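Local coordinates for NTF2 domain-containing protein (Chaetomium thermophilum, PDB 4X2H) that is of unproven function but, as an NTF2 domain-containing protein that pairs with another protein chain, probably acts in nuclear transport, perhaps in mRNA export, at residues B[46-50]-B[51-55]; B[103-107]-B[108-112]. All coordinates share one frame; numbering follows the deposited sequence.

Contact 1. Residues B[46-50]-B[51-55]; sequences ITING and RVVAT
Ile48 and Val53 pack tightly on one face of a two-stranded hairpin: CG1 of Ile48 lies 3.7 Å from CG2 of Val53. That methyl stands anti to the carbonyl carbon of Val53 (chi1 175° for CG1), which turns it to the Ile48 side, while Val53 CB meets Ile46 CG2 at 4.1 Å. Trp59 and Met62 of helix 56-66 close over this apolar face. Beneath it the backbones are joined by straight bonds, Val53 N to Ile46 O and Ile48 N to Arg51 O, each 2.8 Å. The return bond at the turn, Arg51 N to Ile48 O at 3.0 Å, is less regular, its donor standing 65° out of the carbonyl plane. Between the two strands Thr47 and Val52 meet more loosely, OG1 to CG2 at 4.3 Å; Val52 is exposed, though it also packs on a basic side chain of another protein chain, while Thr47 is buried. At the open end a water bridges Ile46 N and Val53 O. Arg51 leads away from the strands, and its NH2 forms a salt bridge with Glu58. Asn49 and Gly50 take the positive phi angles that reverse the chain. Strands 45-48 and 51-53 thus form a beta hairpin closed by a type I' turn.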
loop_
_atom_site.group_PDB
_atom_site.type_symbol
_atom_site.label_atom_id
_atom_site.label_comp_id
_atom_site.label_asym_id
_atom_site.label_seq_id
_atom_site.Cartn_x
_atom_site.Cartn_y
_atom_site.Cartn_z
ATOM N N ILE B 46 0.770 2.766 -13.565
ATOM C CA ILE B 46 1.376 1.469 -13.271
ATOM C C ILE B 46 2.899 1.562 -13.288
ATOM O O ILE B 46 3.492 1.988 -14.279
ATOM C CB ILE B 46 0.931 0.396 -14.284
ATOM C CG1 ILE B 46 -0.599 0.310 -14.336
ATOM C CG2 ILE B 46 1.513 -0.961 -13.920
ATOM C CD1 ILE B 46 -1.127 -0.546 -15.471
ATOM N N THR B 47 3.518 1.153 -12.186
ATOM C CA THR B 47 4.975 1.084 -12.084
ATOM C C THR B 47 5.353 -0.332 -11.688
ATOM O O THR B 47 4.905 -0.829 -10.662
ATOM C CB THR B 47 5.530 2.085 -11.053
ATOM O OG1 THR B 47 4.917 3.366 -11.251
ATOM C CG2 THR B 47 7.041 2.219 -11.194
ATOM N N ILE B 48 6.172 -0.981 -12.512
ATOM C CA ILE B 48 6.578 -2.363 -12.277
ATOM C C ILE B 48 8.085 -2.413 -12.063
ATOM O O ILE B 48 8.855 -2.245 -13.010
ATOM C CB ILE B 48 6.190 -3.281 -13.458
ATOM C CG1 ILE B 48 4.687 -3.189 -13.754
ATOM C CG2 ILE B 48 6.603 -4.725 -13.180
ATOM C CD1 ILE B 48 3.781 -3.584 -12.593
ATOM N N ASN B 49 8.495 -2.642 -10.817
ATOM C CA ASN B 49 9.906 -2.638 -10.445
ATOM C C ASN B 49 10.586 -1.367 -10.945
ATOM O O ASN B 49 11.724 -1.399 -11.405
ATOM C CB ASN B 49 10.617 -3.879 -10.990
ATOM C CG ASN B 49 10.554 -5.060 -10.041
ATOM O OD1 ASN B 49 10.162 -4.927 -8.884
ATOM N ND2 ASN B 49 10.965 -6.221 -10.520
ATOM N N GLY B 50 9.867 -0.251 -10.868
ATOM C CA GLY B 50 10.429 1.047 -11.197
ATOM C C GLY B 50 10.279 1.450 -12.650
ATOM O O GLY B 50 10.683 2.547 -13.035
ATOM N N ARG B 51 9.698 0.573 -13.461
ATOM C CA ARG B 51 9.408 0.902 -14.852
ATOM C C ARG B 51 7.947 1.317 -15.001
ATOM O O ARG B 51 7.047 0.551 -14.664
ATOM C CB ARG B 51 9.700 -0.289 -15.763
ATOM C CG ARG B 51 9.544 0.017 -17.247
ATOM C CD ARG B 51 9.715 -1.238 -18.078
ATOM N NE ARG B 51 8.551 -1.503 -18.916
ATOM C CZ ARG B 51 8.333 -2.645 -19.561
ATOM N NH1 ARG B 51 9.200 -3.646 -19.468
ATOM N NH2 ARG B 51 7.241 -2.787 -20.297
ATOM N N VAL B 52 7.707 2.518 -15.510
ATOM C CA VAL B 52 6.335 2.950 -15.756
ATOM C C VAL B 52 5.804 2.215 -16.980
ATOM O O VAL B 52 6.412 2.249 -18.048
ATOM C CB VAL B 52 6.237 4.479 -15.956
ATOM C CG1 VAL B 52 4.811 4.888 -16.301
ATOM C CG2 VAL B 52 6.698 5.201 -14.694
ATOM N N VAL B 53 4.670 1.543 -16.806
ATOM C CA VAL B 53 4.071 0.724 -17.854
ATOM C C VAL B 53 2.797 1.407 -18.330
ATOM O O VAL B 53 1.939 1.762 -17.524
ATOM C CB VAL B 53 3.782 -0.703 -17.338
ATOM C CG1 VAL B 53 3.036 -1.533 -18.375
ATOM C CG2 VAL B 53 5.091 -1.388 -16.949
ATOM N N ALA B 54 2.681 1.593 -19.641
ATOM C CA ALA B 54 1.660 2.471 -20.201
ATOM C C ALA B 54 0.251 1.931 -20.014
ATOM O O ALA B 54 -0.680 2.706 -19.790
ATOM C CB ALA B 54 1.930 2.708 -21.680
ATOM N N THR B 55 0.090 0.615 -20.112
ATOM C CA THR B 55 -1.238 0.006 -20.058
ATOM C C THR B 55 -1.262 -1.310 -19.278
ATOM O O THR B 55 -0.242 -1.992 -19.174
ATOM C CB THR B 55 -1.781 -0.277 -21.472
ATOM O OG1 THR B 55 -0.924 -1.218 -22.133
ATOM C CG2 THR B 55 -1.862 1.005 -22.288
HETATM O O HOH W 1 0.963 3.937 -16.287
#

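Contact 2. Residues B[103-107]-B[108-112]; sequences FAAPQ and RMIEQ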
loop_
_atom_site.group_PDB
_atom_site.type_symbol
_atom_site.label_atom_id
_atom_site.label_comp_id
_atom_site.label_asym_id
_atom_site.label_seq_id
_atom_site.Cartn_x
_atom_site.Cartn_y
_atom_site.Cartn_z
ATOM N N PHE B 103 -15.707 10.878 -8.188
ATOM C CA PHE B 103 -15.379 11.054 -9.596
ATOM C C PHE B 103 -16.119 10.041 -10.461
ATOM O O PHE B 103 -16.071 8.838 -10.209
ATOM C CB PHE B 103 -13.880 10.950 -9.868
ATOM C CG PHE B 103 -13.542 11.172 -11.309
ATOM C CD1 PHE B 103 -13.561 12.453 -11.839
ATOM C CD2 PHE B 103 -13.270 10.110 -12.149
ATOM C CE1 PHE B 103 -13.284 12.674 -13.172
ATOM C CE2 PHE B 103 -12.990 10.322 -13.492
ATOM C CZ PHE B 103 -12.997 11.610 -14.001
ATOM N N ALA B 104 -16.816 10.567 -11.467
ATOM C CA ALA B 104 -17.579 9.777 -12.432
ATOM C C ALA B 104 -18.792 9.092 -11.797
ATOM O O ALA B 104 -19.448 8.276 -12.435
ATOM C CB ALA B 104 -16.676 8.740 -13.104
ATOM N N ALA B 105 -19.092 9.439 -10.550
ATOM C CA ALA B 105 -20.143 8.770 -9.798
ATOM C C ALA B 105 -21.535 9.093 -10.337
ATOM O O ALA B 105 -21.840 10.256 -10.588
ATOM C CB ALA B 105 -20.061 9.157 -8.329
ATOM N N PRO B 106 -22.382 8.065 -10.517
ATOM C CA PRO B 106 -23.801 8.343 -10.772
ATOM C C PRO B 106 -24.386 9.146 -9.626
ATOM O O PRO B 106 -24.083 8.855 -8.469
ATOM C CB PRO B 106 -24.437 6.951 -10.850
ATOM C CG PRO B 106 -23.323 6.028 -11.163
ATOM C CD PRO B 106 -22.096 6.619 -10.534
ATOM N N GLN B 107 -25.205 10.145 -9.937
ATOM C CA GLN B 107 -25.752 11.013 -8.911
ATOM C C GLN B 107 -26.441 10.210 -7.812
ATOM O O GLN B 107 -26.334 10.544 -6.632
ATOM C CB GLN B 107 -26.739 11.999 -9.530
ATOM C CG GLN B 107 -27.284 13.010 -8.555
ATOM C CD GLN B 107 -28.330 13.899 -9.192
ATOM O OE1 GLN B 107 -28.560 13.835 -10.399
ATOM N NE2 GLN B 107 -28.973 14.732 -8.383
ATOM N N ARG B 108 -27.139 9.151 -8.211
ATOM C CA ARG B 108 -27.910 8.338 -7.276
ATOM C C ARG B 108 -27.012 7.682 -6.229
ATOM O O ARG B 108 -27.433 7.462 -5.093
ATOM C CB ARG B 108 -28.702 7.264 -8.030
ATOM C CG ARG B 108 -27.826 6.245 -8.741
ATOM C CD ARG B 108 -28.633 5.236 -9.541
ATOM N NE ARG B 108 -27.756 4.360 -10.316
ATOM C CZ ARG B 108 -27.345 4.603 -11.559
ATOM N NH1 ARG B 108 -27.740 5.698 -12.200
ATOM N NH2 ARG B 108 -26.536 3.743 -12.169
ATOM N N MET B 109 -25.776 7.379 -6.611
ATOM C CA MET B 109 -24.846 6.719 -5.700
ATOM C C MET B 109 -24.348 7.689 -4.639
ATOM O O MET B 109 -24.025 7.286 -3.522
ATOM C CB MET B 109 -23.666 6.129 -6.472
ATOM C CG MET B 109 -24.025 4.897 -7.285
ATOM S SD MET B 109 -24.533 3.512 -6.247
ATOM C CE MET B 109 -22.971 3.068 -5.485
ATOM N N ILE B 110 -24.286 8.969 -4.991
ATOM C CA ILE B 110 -23.895 9.993 -4.035
ATOM C C ILE B 110 -25.035 10.242 -3.052
ATOM O O ILE B 110 -24.807 10.329 -1.846
ATOM C CB ILE B 110 -23.499 11.304 -4.746
ATOM C CG1 ILE B 110 -22.231 11.070 -5.578
ATOM C CG2 ILE B 110 -23.270 12.426 -3.730
ATOM C CD1 ILE B 110 -21.814 12.245 -6.437
ATOM N N GLU B 111 -26.256 10.346 -3.569
ATOM C CA GLU B 111 -27.422 10.585 -2.723
ATOM C C GLU B 111 -27.696 9.418 -1.776
ATOM O O GLU B 111 -28.010 9.627 -0.604
ATOM C CB GLU B 111 -28.669 10.846 -3.577
ATOM C CG GLU B 111 -29.906 11.202 -2.753
ATOM C CD GLU B 111 -31.157 11.397 -3.596
ATOM O OE1 GLU B 111 -31.576 10.439 -4.282
ATOM O OE2 GLU B 111 -31.723 12.511 -3.569
ATOM N N GLN B 112 -27.580 8.193 -2.281
ATOM C CA GLN B 112 -27.982 7.013 -1.514
ATOM C C GLN B 112 -26.923 6.516 -0.540
ATOM O O GLN B 112 -27.248 5.844 0.439
ATOM C CB GLN B 112 -28.360 5.873 -2.458
ATOM C CG GLN B 112 -29.803 5.932 -2.916
ATOM C CD GLN B 112 -29.968 5.581 -4.377
ATOM O OE1 GLN B 112 -29.403 4.601 -4.864
ATOM N NE2 GLN B 112 -30.744 6.387 -5.089
#
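Pro106 occupies the N-cap position of helix 107-112, and the CB corner of its ring points at one face of the Arg108 guanidinium. From Arg108 CB, the branch point, the chain takes the narrow place between backbone N and carbonyl carbon (chi1 64°), a choice that sends CG toward the proline, 4.1 Å from Pro106 CB. It then runs extended to NE. At the tip, CZ and NH1 both lie 3.8 Å from Pro106 CB, which sits over the centre of the guanidinium face, and NH2 reaches the edge of the ring at Pro106 CG. This is a van der Waals contact, the edge of the proline ring against the flat face of the cation. On another flank of the proline, Met109 runs side by side with it, and Trp159 also touches Pro106. Within the first turn, Pro106 O accepts Met109 N at 2.9 Å, a bent bond (138° at the hydrogen) whose donor stands above the carbonyl plane. The same Pro106 O receives only a weak bond from Ile110 N. The first regular helical bond follows, Glu111 N to Gln107 O at 3.1 Å, with the donor close to the carbonyl axis. Before the helix, Ala105 packs on Ile110: the alanine CB lies 4.0 Å from both CG1 and CD1 of Ile110.

Contact 1 and contact 2 are independent local structures within one NTF2 domain. Their centres lie about 31 Å apart and their nearest atoms about 16 Å, so neither touches the other. Along the chain they come in series: the hairpin leads into helix 56-66, and strand 83-96, outermost in the sheet of this chain, precedes the loop that opens contact 2. Contact 1 is buried, about 14 Å from the chain centre, whereas contact 2 sits at the surface, about 23 Å out. Both meet another protein chain, but unequally: six residues of contact 1 lie within its reach, against Phe103 alone in contact 2. The hairpin therefore belongs more closely to the interface.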